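Side-chain contacts in BauA (Acinetobacter baumannii, PDB 6HCP), which takes up ferric preacinetobactin across the outer membrane, as a member of the TonB-dependent siderophore receptor family: residues N103-G108 with V602-N607; T125-T130 with S311-K316; L229-Q234 with V240-Y245. One frame throughout, in Å; residues are numbered along the deposited sequence. Where two conformers were deposited one is given.

In the fold
Contacts 1 and 2 each join the plug to the wall of the barrel, on opposite sides of the chain's centre and with their own centres about 24 Å apart; contact 3 lies within the wall itself. Neither plug contact has a direct hydrogen bond between its segments: contact 1 rests on a methyl over a tyrosine face, contact 2 on an edge-to-face tyrosine pair and a threonine. Contact 3 is a ladder of six backbone hydrogen bonds. Contacts 2 and 3 touch where the Tyr245 hydroxyl, hydrogen-bonded to Ile124 O, packs against Thr125 and Pro126. All three are partly buried; the centres of contacts 1 and 2 lie about 13 Å from the chain's centre, that of contact 3 about 23 Å.

Contact 1. Residues N103-G108 with V602-N607; sequences NYYIRG and VAVPKN
Val604 sets one methyl, CG1, over a face of the Tyr105 ring, 3.7 Å from the ring centroid and 19° off the ring normal, which meets the geometry of a CH-pi contact. The methyl is displaced toward the rim, and the distances show to which side: CD2 of Tyr105 is its closest atom, at 3.5 Å from Val604 CG1. In Val604, CG1 stands anti to the carbonyl carbon (chi1 -69°), and this branch rather than CG2 meets the ring. At the far end of the tyrosine, Ala603 CB comes in obliquely, 3.4 Å from Tyr105 OH and 3.9 Å from Tyr105 CZ, so two successive residues follow the ring along its length.

The pair joins the two domains of a TonB-dependent receptor: Tyr105 belongs to strand 105-106 of the plug, whereas 602-607 lies mostly in the irregular break of barrel strand 599-618. Gly108 adds a looser touch, its O 4.1 Å from Val604 CG1. Within the plug, Tyr105 also packs on Tyr92 of strand 91-92, and Val604 is backed by Leu584 and Pro586 of barrel strand 575-590. Arg107, whose side chain stays clear of 602-607, forms salt bridges with Glu564 and Glu514 of other barrel strands.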
ATOM      1  N   ASN A 103      23.589  14.131  -0.301  1.00 23.57           N
ATOM      2  CA  ASN A 103      24.175  14.286   1.026  1.00 24.15           C
ATOM      3  C   ASN A 103      24.473  12.910   1.607  1.00 23.72           C
ATOM      4  O   ASN A 103      23.559  12.143   1.898  1.00 24.83           O
ATOM      5  CB  ASN A 103      23.265  15.054   1.978  1.00 22.89           C
ATOM      6  CG  ASN A 103      23.930  15.313   3.322  1.00 25.23           C
ATOM      7  OD1 ASN A 103      25.100  15.671   3.365  1.00 25.83           O
ATOM      8  ND2 ASN A 103      23.224  15.086   4.418  1.00 21.67           N
ATOM      9  N   TYR A 104      25.757  12.577   1.746  1.00 22.21           N
ATOM     10  CA  TYR A 104      26.135  11.320   2.374  1.00 22.79           C
ATOM     11  C   TYR A 104      27.430  11.476   3.192  1.00 27.43           C
ATOM     12  O   TYR A 104      28.212  12.390   3.002  1.00 25.61           O
ATOM     13  CB  TYR A 104      26.296  10.201   1.337  1.00 23.97           C
ATOM     14  CG  TYR A 104      27.167  10.540   0.157  1.00 25.03           C
ATOM     15  CD1 TYR A 104      28.535  10.319   0.176  1.00 23.35           C
ATOM     16  CD2 TYR A 104      26.620  11.033  -1.014  1.00 29.19           C
ATOM     17  CE1 TYR A 104      29.346  10.712  -0.877  1.00 25.26           C
ATOM     18  CE2 TYR A 104      27.417  11.383  -2.093  1.00 29.67           C
ATOM     19  CZ  TYR A 104      28.785  11.230  -2.029  1.00 27.43           C
ATOM     20  OH  TYR A 104      29.568  11.608  -3.097  1.00 29.67           O
ATOM     21  N   TYR A 105      27.534  10.618   4.202  1.00 21.25           N
ATOM     22  CA  TYR A 105      28.676  10.457   5.060  1.00 22.25           C
ATOM     23  C   TYR A 105      29.313   9.096   4.768  1.00 25.89           C
ATOM     24  O   TYR A 105      28.603   8.116   4.507  1.00 23.09           O
ATOM     25  CB  TYR A 105      28.256  10.506   6.528  1.00 20.65           C
ATOM     26  CG  TYR A 105      27.661  11.808   6.988  1.00 22.33           C
ATOM     27  CD1 TYR A 105      26.344  12.129   6.706  1.00 24.92           C
ATOM     28  CD2 TYR A 105      28.350  12.623   7.869  1.00 21.48           C
ATOM     29  CE1 TYR A 105      25.774  13.305   7.160  1.00 20.73           C
ATOM     30  CE2 TYR A 105      27.828  13.844   8.269  1.00 25.22           C
ATOM     31  CZ  TYR A 105      26.518  14.157   7.967  1.00 25.39           C
ATOM     32  OH  TYR A 105      25.996  15.325   8.417  1.00 25.94           O
ATOM     33  N   ILE A 106      30.641   9.031   4.882  1.00 22.51           N
ATOM     34  CA  ILE A 106      31.393   7.787   4.817  1.00 21.19           C
ATOM     35  C   ILE A 106      32.241   7.692   6.095  1.00 23.25           C
ATOM     36  O   ILE A 106      32.914   8.659   6.461  1.00 23.05           O
ATOM     37  CB  ILE A 106      32.256   7.734   3.533  1.00 23.71           C
ATOM     38  CG1 ILE A 106      31.414   7.972   2.270  1.00 25.15           C
ATOM     39  CG2 ILE A 106      33.006   6.419   3.466  1.00 24.74           C
ATOM     40  CD1 ILE A 106      32.199   8.042   0.985  1.00 26.69           C
ATOM     41  N   ARG A 107      32.144   6.554   6.797  1.00 22.61           N
ATOM     42  CA  ARG A 107      32.810   6.344   8.077  1.00 22.99           C
ATOM     43  C   ARG A 107      32.510   7.510   9.029  1.00 24.92           C
ATOM     44  O   ARG A 107      33.349   7.890   9.863  1.00 24.68           O
ATOM     45  CB  ARG A 107      34.315   6.158   7.877  1.00 22.45           C
ATOM     46  CG  ARG A 107      34.654   4.794   7.302  1.00 26.16           C
ATOM     47  CD  ARG A 107      36.124   4.427   7.393  1.00 25.45           C
ATOM     48  NE  ARG A 107      36.315   3.050   6.987  1.00 25.73           N
ATOM     49  CZ  ARG A 107      37.490   2.456   6.821  1.00 27.46           C
ATOM     50  NH1 ARG A 107      38.609   3.171   6.804  1.00 26.18           N
ATOM     51  NH2 ARG A 107      37.510   1.164   6.541  1.00 25.34           N
ATOM     52  N   GLY A 108      31.289   8.043   8.925  1.00 22.78           N
ATOM     53  CA  GLY A 108      30.767   9.009   9.864  1.00 21.72           C
ATOM     54  C   GLY A 108      31.262  10.426   9.643  1.00 21.42           C
ATOM     55  O   GLY A 108      30.996  11.298  10.480  1.00 24.32           O
ATOM     56  N   VAL A 602      26.769  15.072  15.610  1.00 21.96           N
ATOM     57  CA  VAL A 602      25.410  15.177  15.075  1.00 22.81           C
ATOM     58  C   VAL A 602      25.265  14.303  13.823  1.00 22.45           C
ATOM     59  O   VAL A 602      26.241  13.892  13.191  1.00 22.61           O
ATOM     60  CB  VAL A 602      25.031  16.637  14.769  1.00 23.04           C
ATOM     61  CG1 VAL A 602      25.035  17.509  16.021  1.00 27.68           C
ATOM     62  CG2 VAL A 602      25.917  17.221  13.682  1.00 25.90           C
ATOM     63  N   ALA A 603      24.002  13.992  13.510  1.00 24.38           N
ATOM     64  CA  ALA A 603      23.506  13.615  12.177  1.00 22.68           C
ATOM     65  C   ALA A 603      23.629  12.110  11.936  1.00 23.73           C
ATOM     66  O   ALA A 603      22.777  11.541  11.242  1.00 23.94           O
ATOM     67  CB  ALA A 603      24.177  14.418  11.083  1.00 23.91           C
ATOM     68  N   VAL A 604      24.747  11.508  12.342  1.00 21.54           N
ATOM     69  CA  VAL A 604      25.066  10.143  11.966  1.00 22.21           C
ATOM     70  C   VAL A 604      24.562   9.179  13.034  1.00 23.56           C
ATOM     71  O   VAL A 604      24.641   9.461  14.221  1.00 26.40           O
ATOM     72  CB  VAL A 604      26.568   9.948  11.704  1.00 25.03           C
ATOM     73  CG1 VAL A 604      26.983  10.689  10.448  1.00 29.92           C
ATOM     74  CG2 VAL A 604      27.407  10.340  12.907  1.00 30.13           C
ATOM     75  N   PRO A 605      24.096   7.980  12.630  1.00 24.95           N
ATOM     76  CA  PRO A 605      23.701   6.945  13.581  1.00 24.91           C
ATOM     77  C   PRO A 605      24.935   6.179  14.057  1.00 24.56           C
ATOM     78  O   PRO A 605      25.903   6.037  13.303  1.00 24.13           O
ATOM     79  CB  PRO A 605      22.799   6.023  12.747  1.00 23.87           C
ATOM     80  CG  PRO A 605      23.325   6.162  11.351  1.00 25.74           C
ATOM     81  CD  PRO A 605      23.803   7.598  11.238  1.00 24.68           C
ATOM     82  N   LYS A 606      24.851   5.598  15.258  1.00 24.69           N
ATOM     83  CA  LYS A 606      25.938   4.762  15.758  1.00 22.79           C
ATOM     84  C   LYS A 606      25.844   3.334  15.214  1.00 26.74           C
ATOM     85  O   LYS A 606      26.855   2.690  15.036  1.00 26.71           O
ATOM     86  CB  LYS A 606      25.947   4.748  17.284  1.00 25.48           C
ATOM     87  CG  LYS A 606      26.376   6.083  17.874  1.00 28.15           C
ATOM     88  CD  LYS A 606      26.401   6.091  19.384  1.00 35.12           C
ATOM     89  CE  LYS A 606      27.665   5.524  19.970  1.00 47.17           C
ATOM     90  NZ  LYS A 606      27.869   6.081  21.328  1.00 49.42           N
ATOM     91  N   ASN A 607      24.639   2.887  14.879  1.00 24.33           N
ATOM     92  CA  ASN A 607      24.450   1.503  14.402  1.00 23.86           C
ATOM     93  C   ASN A 607      23.769   1.543  13.031  1.00 25.03           C
ATOM     94  O   ASN A 607      22.741   2.170  12.900  1.00 25.90           O
ATOM     95  CB  ASN A 607      23.615   0.666  15.376  1.00 26.10           C
ATOM     96  CG  ASN A 607      24.170   0.661  16.795  1.00 34.16           C
ATOM     97  OD1 ASN A 607      25.370   0.674  16.983  1.00 40.80           O
ATOM     98  ND2 ASN A 607      23.329   0.396  17.772  1.00 48.71           N
TER

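Contact 2. Residues T125-T130 with S311-K316; sequences TPFYRT and STTEYK. With EDO (1,2-ethanediol), chain J.
Phe127 and Thr313 make the first side-chain contact met along 125-130, and Thr125 and Pro126 lead into it with their CB atoms directed away from the barrel strand. Phe127 touches mainly through its CB, which lies 3.6 Å from both Thr313 OG1 and Thr313 CG2; the ring is reached only obliquely, with Phe127 CG 4.0 Å from Thr313 CG2. The hydroxyl of Thr313 is hydrogen-bonded to Lys345 and to Asp287, whose OD1 also accepts from the backbone N of Phe127, so one carboxylate oxygen ties together the plug loop and the threonine it packs on.

This is a plug-to-barrel interface of the TonB-dependent receptor fold: 125-130 is part of the plug loop between strands 121-122 and 135-142, and 311-316 runs along barrel strand 302-318, where Ser311, Thr313 and Tyr315 direct their CB atoms toward the loop.

Tyr128 follows, pressing the CD2-CE2 edge of its ring onto a face of Tyr315. The centroids are 5.2 Å apart and the planes stand at 78°, an offset edge-to-face stack whose closest atoms are Tyr128 CE2 and Tyr315 CE1, at 3.5 Å. With CG anti to the backbone N (chi1 178°), Tyr315 lays its ring across that edge. Phe127 CD2 sits 3.4 Å above the plane of the Tyr128 ring, over its centre, so Tyr128 is packed both on a face and at an edge. Beyond the stack, a 1,2-ethanediol, probably from the crystallisation liquor, donates from O2 to Tyr315 OH at 2.9 Å and also bonds Arg256.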
ATOM      1  N   THR A 125      33.364  16.203 -12.243  1.00 26.86           N
ATOM      2  CA  THR A 125      32.006  15.681 -12.008  1.00 26.25           C
ATOM      3  C   THR A 125      31.026  16.800 -11.684  1.00 27.05           C
ATOM      4  O   THR A 125      31.397  17.888 -11.236  1.00 26.04           O
ATOM      5  CB  THR A 125      32.032  14.633 -10.883  1.00 27.70           C
ATOM      6  OG1 THR A 125      32.792  15.156  -9.794  1.00 29.46           O
ATOM      7  CG2 THR A 125      32.620  13.312 -11.316  1.00 29.26           C
ATOM      8  N   PRO A 126      29.705  16.553 -11.834  1.00 27.86           N
ATOM      9  CA  PRO A 126      28.704  17.543 -11.448  1.00 26.66           C
ATOM     10  C   PRO A 126      28.851  17.971  -9.983  1.00 23.86           C
ATOM     11  O   PRO A 126      29.232  17.168  -9.148  1.00 26.81           O
ATOM     12  CB  PRO A 126      27.382  16.813 -11.725  1.00 25.03           C
ATOM     13  CG  PRO A 126      27.735  15.874 -12.846  1.00 26.68           C
ATOM     14  CD  PRO A 126      29.118  15.374 -12.491  1.00 25.71           C
ATOM     15  N   PHE A 127      28.563  19.241  -9.712  1.00 25.15           N
ATOM     16  CA  PHE A 127      28.918  19.867  -8.437  1.00 25.24           C
ATOM     17  C   PHE A 127      28.133  19.260  -7.261  1.00 25.37           C
ATOM     18  O   PHE A 127      28.702  19.005  -6.224  1.00 22.95           O
ATOM     19  CB  PHE A 127      28.650  21.365  -8.521  1.00 26.32           C
ATOM     20  CG  PHE A 127      29.385  22.202  -7.507  1.00 28.08           C
ATOM     21  CD1 PHE A 127      30.728  22.499  -7.670  1.00 31.93           C
ATOM     22  CD2 PHE A 127      28.718  22.767  -6.429  1.00 25.75           C
ATOM     23  CE1 PHE A 127      31.371  23.366  -6.792  1.00 26.51           C
ATOM     24  CE2 PHE A 127      29.371  23.598  -5.535  1.00 29.75           C
ATOM     25  CZ  PHE A 127      30.708  23.890  -5.711  1.00 26.35           C
ATOM     26  N   TYR A 128      26.825  19.028  -7.434  1.00 22.47           N
ATOM     27  CA  TYR A 128      25.947  18.726  -6.294  1.00 26.30           C
ATOM     28  C   TYR A 128      25.148  17.426  -6.481  1.00 26.36           C
ATOM     29  O   TYR A 128      24.700  16.846  -5.491  1.00 25.26           O
ATOM     30  CB  TYR A 128      24.970  19.873  -6.051  1.00 23.43           C
ATOM     31  CG  TYR A 128      25.485  21.033  -5.251  1.00 22.03           C
ATOM     32  CD1 TYR A 128      26.457  20.886  -4.271  1.00 26.23           C
ATOM     33  CD2 TYR A 128      25.029  22.311  -5.520  1.00 24.38           C
ATOM     34  CE1 TYR A 128      26.869  21.959  -3.498  1.00 25.49           C
ATOM     35  CE2 TYR A 128      25.386  23.386  -4.725  1.00 25.73           C
ATOM     36  CZ  TYR A 128      26.353  23.221  -3.753  1.00 25.11           C
ATOM     37  OH  TYR A 128      26.730  24.302  -3.028  1.00 26.80           O
ATOM     38  N   ARG A 129      24.821  17.047  -7.722  1.00 25.28           N
ATOM     39  CA  ARG A 129      24.116  15.771  -7.943  1.00 24.97           C
ATOM     40  C   ARG A 129      24.497  15.213  -9.308  1.00 24.50           C
ATOM     41  O   ARG A 129      24.540  15.947 -10.274  1.00 29.05           O
ATOM     42  CB  ARG A 129      22.595  15.955  -7.836  1.00 25.75           C
ATOM     43  CG  ARG A 129      21.780  14.694  -8.133  1.00 26.55           C
ATOM     44  CD  ARG A 129      20.525  14.622  -7.270  1.00 33.22           C
ATOM     45  NE  ARG A 129      19.691  15.788  -7.444  1.00 34.48           N
ATOM     46  CZ  ARG A 129      19.277  16.588  -6.478  1.00 31.16           C
ATOM     47  NH1 ARG A 129      19.274  16.183  -5.207  1.00 29.83           N
ATOM     48  NH2 ARG A 129      18.737  17.742  -6.824  1.00 30.31           N
ATOM     49  N   THR A 130      24.775  13.908  -9.339  1.00 26.45           N
ATOM     50  CA  THR A 130      25.217  13.219 -10.511  1.00 26.47           C
ATOM     51  C   THR A 130      24.255  12.069 -10.818  1.00 29.32           C
ATOM     52  O   THR A 130      24.212  11.093 -10.079  1.00 26.11           O
ATOM     53  CB  THR A 130      26.665  12.721 -10.354  1.00 27.56           C
ATOM     54  OG1 THR A 130      27.500  13.865 -10.166  1.00 27.06           O
ATOM     55  CG2 THR A 130      27.135  11.944 -11.565  1.00 29.63           C
ATOM     56  N   SER A 311      35.672  21.851 -16.099  1.00 28.64           N
ATOM     57  CA  SER A 311      34.254  21.781 -15.965  1.00 26.81           C
ATOM     58  C   SER A 311      33.736  23.152 -15.570  1.00 28.04           C
ATOM     59  O   SER A 311      34.485  23.994 -15.065  1.00 28.16           O
ATOM     60  CB  SER A 311      33.836  20.704 -14.967  1.00 30.84           C
ATOM     61  OG  SER A 311      34.192  21.067 -13.642  1.00 28.48           O
ATOM     62  N   THR A 312      32.441  23.358 -15.805  1.00 25.89           N
ATOM     63  CA  THR A 312      31.754  24.531 -15.360  1.00 25.55           C
ATOM     64  C   THR A 312      30.466  24.096 -14.661  1.00 27.70           C
ATOM     65  O   THR A 312      29.806  23.172 -15.100  1.00 29.60           O
ATOM     66  CB  THR A 312      31.429  25.478 -16.524  1.00 33.37           C
ATOM     67  OG1 THR A 312      30.569  24.736 -17.388  1.00 39.21           O
ATOM     68  CG2 THR A 312      32.658  25.953 -17.273  1.00 31.67           C
ATOM     69  N   THR A 313      30.108  24.852 -13.634  1.00 24.59           N
ATOM     70  CA  THR A 313      28.883  24.697 -12.888  1.00 29.14           C
ATOM     71  C   THR A 313      28.164  26.039 -12.864  1.00 27.38           C
ATOM     72  O   THR A 313      28.769  27.055 -12.561  1.00 28.07           O
ATOM     73  CB  THR A 313      29.168  24.249 -11.451  1.00 25.71           C
ATOM     74  OG1 THR A 313      29.801  22.972 -11.513  1.00 29.50           O
ATOM     75  CG2 THR A 313      27.921  24.237 -10.591  1.00 27.46           C
ATOM     76  N   GLU A 314      26.855  26.016 -13.127  1.00 25.78           N
ATOM     77  CA  GLU A 314      25.998  27.164 -12.908  1.00 26.45           C
ATOM     78  C   GLU A 314      24.848  26.729 -12.006  1.00 27.25           C
ATOM     79  O   GLU A 314      24.075  25.857 -12.400  1.00 27.86           O
ATOM     80  CB  GLU A 314      25.457  27.694 -14.244  1.00 30.56           C
ATOM     81  CG  GLU A 314      26.540  28.174 -15.200  1.00 35.85           C
ATOM     82  CD  GLU A 314      26.017  28.607 -16.565  1.00 44.26           C
ATOM     83  OE1 GLU A 314      24.795  28.595 -16.756  1.00 46.68           O
ATOM     84  OE2 GLU A 314      26.827  29.053 -17.383  1.00 60.59           O
ATOM     85  N   TYR A 315      24.818  27.291 -10.794  1.00 29.83           N
ATOM     86  CA  TYR A 315      23.865  26.961  -9.758  1.00 25.68           C
ATOM     87  C   TYR A 315      22.939  28.144  -9.538  1.00 25.75           C
ATOM     88  O   TYR A 315      23.409  29.257  -9.338  1.00 26.44           O
ATOM     89  CB  TYR A 315      24.573  26.619  -8.450  1.00 27.63           C
ATOM     90  CG  TYR A 315      23.664  26.299  -7.293  1.00 25.79           C
ATOM     91  CD1 TYR A 315      23.168  25.017  -7.089  1.00 26.27           C
ATOM     92  CD2 TYR A 315      23.380  27.251  -6.334  1.00 25.13           C
ATOM     93  CE1 TYR A 315      22.375  24.719  -5.990  1.00 25.13           C
ATOM     94  CE2 TYR A 315      22.591  26.967  -5.228  1.00 26.78           C
ATOM     95  CZ  TYR A 315      22.064  25.700  -5.067  1.00 25.63           C
ATOM     96  OH  TYR A 315      21.306  25.426  -3.964  1.00 25.93           O
ATOM     97  N   LYS A 316      21.646  27.847  -9.380  1.00 27.31           N
ATOM     98  CA  LYS A 316      20.651  28.849  -9.048  1.00 28.03           C
ATOM     99  C   LYS A 316      19.624  28.264  -8.074  1.00 26.97           C
ATOM    100  O   LYS A 316      19.165  27.146  -8.252  1.00 26.40           O
ATOM    101  CB  LYS A 316      19.933  29.309 -10.323  1.00 28.85           C
ATOM    102  CG  LYS A 316      20.805  30.039 -11.341  1.00 28.81           C
ATOM    103  CD  LYS A 316      20.010  30.384 -12.602  1.00 34.58           C
ATOM    104  CE  LYS A 316      20.729  31.342 -13.525  1.00 43.77           C
ATOM    105  NZ  LYS A 316      22.021  30.771 -13.945  1.00 43.52           N
TER
HETATM  106  C1  EDO J 807      24.489  26.293  -1.218  1.00 47.72           C
HETATM  107  O1  EDO J 807      25.245  26.926  -0.184  1.00 50.00           O
HETATM  108  C2  EDO J 807      23.111  25.986  -0.658  1.00 44.60           C
HETATM  109  O2  EDO J 807      22.075  26.611  -1.428  1.00 59.11           O

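Contact 3. Residues L229-Q234 with V240-Y245; sequences LGLDWQ and VFVDAY
A beta hairpin of the barrel wall, strands 221-234 and 238-252, contains this contact; the segment axes run antiparallel at 173° and approach to 4.6 Å. Leu229-Ala244, Leu231-Val242 and Trp233-Val240 are hydrogen-bonded pairs, each with two N-H...O bonds; the bonds of the central pair are nearly straight, Leu231 N to Val242 O being 2.8 Å with 170° at the hydrogen. All six of these residues put their side chains on one face, probably the outer one as expected of a membrane barrel, where Val240 CG2 meets the edge of the Trp233 indole, 3.9 Å from CE3.

The other face carries Asp232, Phe241 and Asp243 and looks into the barrel, since Asp243 hydrogen-bonds Tyr167 and also Thr165, whose strand 159-165 shares a sheet with plug strands. Phe241 CD1 lies 3.7 Å from Asp232 CB. The chain of Gln234 folds back at its second torsion, and its NE2 donates to Asp232 OD2 at 2.8 Å. Gln234 NE2 also lies 3.5 Å from Phe241 CE1, with the Gln234 amide plane 49° from the ring. Asp232 OD2 forms a salt bridge with Arg195 too. A water bridges Leu229 O and Asp243 OD1, donating to both.

Strand 202-212 continues the wall beside 229-234, and strand 282-297 flanks 240-245, supplying Arg293 for a cation-pi contact with Phe241.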
ATOM      1  N   LEU A 229      29.862  11.569 -23.916  0.50 31.28           N
ATOM      2  CA  LEU A 229      30.676  10.975 -24.956  0.50 30.88           C
ATOM      3  C   LEU A 229      31.924  10.383 -24.309  0.50 31.40           C
ATOM      4  O   LEU A 229      32.568  11.059 -23.506  0.50 29.74           O
ATOM      5  CB  LEU A 229      31.048  12.064 -25.964  0.50 32.61           C
ATOM      6  CG  LEU A 229      31.872  11.596 -27.159  0.50 35.96           C
ATOM      7  CD1 LEU A 229      31.046  10.665 -28.032  0.50 34.24           C
ATOM      8  CD2 LEU A 229      32.364  12.791 -27.954  0.50 37.39           C
ATOM      9  N   GLY A 230      32.162   9.096 -24.570  1.00 29.02           N
ATOM     10  CA  GLY A 230      33.399   8.410 -24.188  1.00 32.69           C
ATOM     11  C   GLY A 230      34.143   7.919 -25.424  1.00 38.51           C
ATOM     12  O   GLY A 230      33.589   7.140 -26.202  1.00 34.19           O
ATOM     13  N   LEU A 231      35.304   8.527 -25.701  1.00 32.88           N
ATOM     14  CA  LEU A 231      36.149   8.197 -26.867  1.00 37.27           C
ATOM     15  C   LEU A 231      37.442   7.568 -26.366  1.00 39.96           C
ATOM     16  O   LEU A 231      38.016   8.019 -25.384  1.00 35.65           O
ATOM     17  CB  LEU A 231      36.475   9.453 -27.674  1.00 35.57           C
ATOM     18  CG  LEU A 231      35.303  10.375 -27.981  1.00 43.77           C
ATOM     19  CD1 LEU A 231      35.788  11.675 -28.602  1.00 50.92           C
ATOM     20  CD2 LEU A 231      34.296   9.688 -28.887  1.00 47.28           C
ATOM     21  N   ASP A 232      37.954   6.590 -27.107  1.00 32.84           N
ATOM     22  CA  ASP A 232      39.225   6.029 -26.769  1.00 34.36           C
ATOM     23  C   ASP A 232      39.980   5.611 -28.039  1.00 39.38           C
ATOM     24  O   ASP A 232      39.380   5.312 -29.086  1.00 37.06           O
ATOM     25  CB  ASP A 232      39.088   4.837 -25.828  1.00 31.80           C
ATOM     26  CG  ASP A 232      38.599   3.570 -26.515  1.00 40.07           C
ATOM     27  OD1 ASP A 232      37.386   3.478 -26.733  1.00 36.77           O
ATOM     28  OD2 ASP A 232      39.410   2.615 -26.633  1.00 39.83           O
ATOM     29  N   TRP A 233      41.307   5.623 -27.915  1.00 38.25           N
ATOM     30  CA  TRP A 233      42.236   5.084 -28.919  1.00 39.73           C
ATOM     31  C   TRP A 233      43.251   4.185 -28.219  1.00 41.17           C
ATOM     32  O   TRP A 233      43.894   4.598 -27.251  1.00 38.71           O
ATOM     33  CB  TRP A 233      42.914   6.216 -29.699  1.00 44.68           C
ATOM     34  CG  TRP A 233      44.079   5.738 -30.511  1.00 50.02           C
ATOM     35  CD1 TRP A 233      44.024   4.981 -31.645  1.00 60.63           C
ATOM     36  CD2 TRP A 233      45.478   5.876 -30.193  1.00 54.65           C
ATOM     37  NE1 TRP A 233      45.286   4.652 -32.062  1.00 57.04           N
ATOM     38  CE2 TRP A 233      46.200   5.201 -31.204  1.00 60.06           C
ATOM     39  CE3 TRP A 233      46.195   6.524 -29.180  1.00 55.62           C
ATOM     40  CZ2 TRP A 233      47.592   5.139 -31.216  1.00 56.28           C
ATOM     41  CZ3 TRP A 233      47.574   6.481 -29.203  1.00 57.23           C
ATOM     42  CH2 TRP A 233      48.261   5.792 -30.206  1.00 54.31           C
ATOM     43  N   GLN A 234      43.306   2.922 -28.641  1.00 38.01           N
ATOM     44  CA  GLN A 234      44.251   1.956 -28.117  1.00 39.33           C
ATOM     45  C   GLN A 234      45.359   1.749 -29.156  1.00 51.52           C
ATOM     46  O   GLN A 234      45.117   1.166 -30.206  1.00 52.22           O
ATOM     47  CB  GLN A 234      43.601   0.605 -27.826  1.00 43.16           C
ATOM     48  CG  GLN A 234      42.346   0.686 -26.979  1.00 44.30           C
ATOM     49  CD  GLN A 234      42.603   1.313 -25.629  1.00 47.00           C
ATOM     50  OE1 GLN A 234      43.518   0.933 -24.897  1.00 46.64           O
ATOM     51  NE2 GLN A 234      41.812   2.324 -25.320  1.00 43.78           N
ATOM     52  N   VAL A 240      44.798   6.759 -25.455  1.00 33.86           N
ATOM     53  CA  VAL A 240      44.161   8.038 -25.143  1.00 32.06           C
ATOM     54  C   VAL A 240      42.672   7.797 -24.866  1.00 38.43           C
ATOM     55  O   VAL A 240      42.039   6.998 -25.546  1.00 35.62           O
ATOM     56  CB  VAL A 240      44.336   9.064 -26.267  1.00 35.11           C
ATOM     57  CG1 VAL A 240      43.593  10.349 -25.966  1.00 35.51           C
ATOM     58  CG2 VAL A 240      45.813   9.335 -26.527  1.00 38.98           C
ATOM     59  N   PHE A 241      42.164   8.443 -23.809  1.00 36.12           N
ATOM     60  CA  PHE A 241      40.744   8.378 -23.405  1.00 34.51           C
ATOM     61  C   PHE A 241      40.219   9.804 -23.254  1.00 31.02           C
ATOM     62  O   PHE A 241      40.824  10.608 -22.573  1.00 31.82           O
ATOM     63  CB  PHE A 241      40.590   7.650 -22.066  1.00 33.10           C
ATOM     64  CG  PHE A 241      41.143   6.257 -22.029  1.00 33.00           C
ATOM     65  CD1 PHE A 241      40.353   5.175 -22.361  1.00 34.66           C
ATOM     66  CD2 PHE A 241      42.444   6.022 -21.624  1.00 38.35           C
ATOM     67  CE1 PHE A 241      40.852   3.888 -22.288  1.00 40.05           C
ATOM     68  CE2 PHE A 241      42.932   4.731 -21.530  1.00 35.32           C
ATOM     69  CZ  PHE A 241      42.156   3.675 -21.929  1.00 38.62           C
ATOM     70  N   VAL A 242      39.112  10.117 -23.930  1.00 27.30           N
ATOM     71  CA  VAL A 242      38.488  11.405 -23.828  1.00 29.19           C
ATOM     72  C   VAL A 242      37.047  11.205 -23.351  1.00 32.97           C
ATOM     73  O   VAL A 242      36.346  10.310 -23.833  1.00 32.91           O
ATOM     74  CB  VAL A 242      38.535  12.154 -25.167  1.00 33.30           C
ATOM     75  CG1 VAL A 242      37.769  13.461 -25.113  1.00 33.22           C
ATOM     76  CG2 VAL A 242      39.963  12.385 -25.631  1.00 37.87           C
ATOM     77  N   ASP A 243      36.615  12.058 -22.426  1.00 30.52           N
ATOM     78  CA  ASP A 243      35.245  12.048 -21.900  1.00 30.55           C
ATOM     79  C   ASP A 243      34.713  13.477 -21.889  1.00 32.60           C
ATOM     80  O   ASP A 243      35.432  14.431 -21.581  1.00 33.36           O
ATOM     81  CB  ASP A 243      35.226  11.433 -20.494  1.00 31.93           C
ATOM     82  CG  ASP A 243      35.671   9.990 -20.463  1.00 34.38           C
ATOM     83  OD1 ASP A 243      34.819   9.103 -20.717  1.00 34.56           O
ATOM     84  OD2 ASP A 243      36.873   9.747 -20.204  1.00 37.45           O
ATOM     85  N   ALA A 244      33.438  13.632 -22.232  1.00 30.38           N
ATOM     86  CA  ALA A 244      32.773  14.911 -22.108  1.00 30.72           C
ATOM     87  C   ALA A 244      31.295  14.689 -21.778  1.00 31.69           C
ATOM     88  O   ALA A 244      30.698  13.716 -22.233  1.00 32.23           O
ATOM     89  CB  ALA A 244      32.915  15.710 -23.376  1.00 33.76           C
ATOM     90  N   TYR A 245      30.701  15.642 -21.057  1.00 29.80           N
ATOM     91  CA  TYR A 245      29.289  15.542 -20.749  1.00 28.57           C
ATOM     92  C   TYR A 245      28.703  16.929 -20.554  1.00 26.51           C
ATOM     93  O   TYR A 245      29.403  17.904 -20.236  1.00 27.52           O
ATOM     94  CB  TYR A 245      29.088  14.653 -19.523  1.00 29.06           C
ATOM     95  CG  TYR A 245      29.407  15.352 -18.227  1.00 26.67           C
ATOM     96  CD1 TYR A 245      28.473  16.157 -17.611  1.00 26.77           C
ATOM     97  CD2 TYR A 245      30.690  15.335 -17.713  1.00 28.79           C
ATOM     98  CE1 TYR A 245      28.785  16.899 -16.481  1.00 29.81           C
ATOM     99  CE2 TYR A 245      31.010  16.040 -16.564  1.00 28.64           C
ATOM    100  CZ  TYR A 245      30.056  16.825 -15.944  1.00 29.62           C
ATOM    101  OH  TYR A 245      30.369  17.567 -14.838  1.00 27.91           O
TER
HETATM  102  O   HOH W   1      32.236   9.824 -20.911  1.00 33.78           O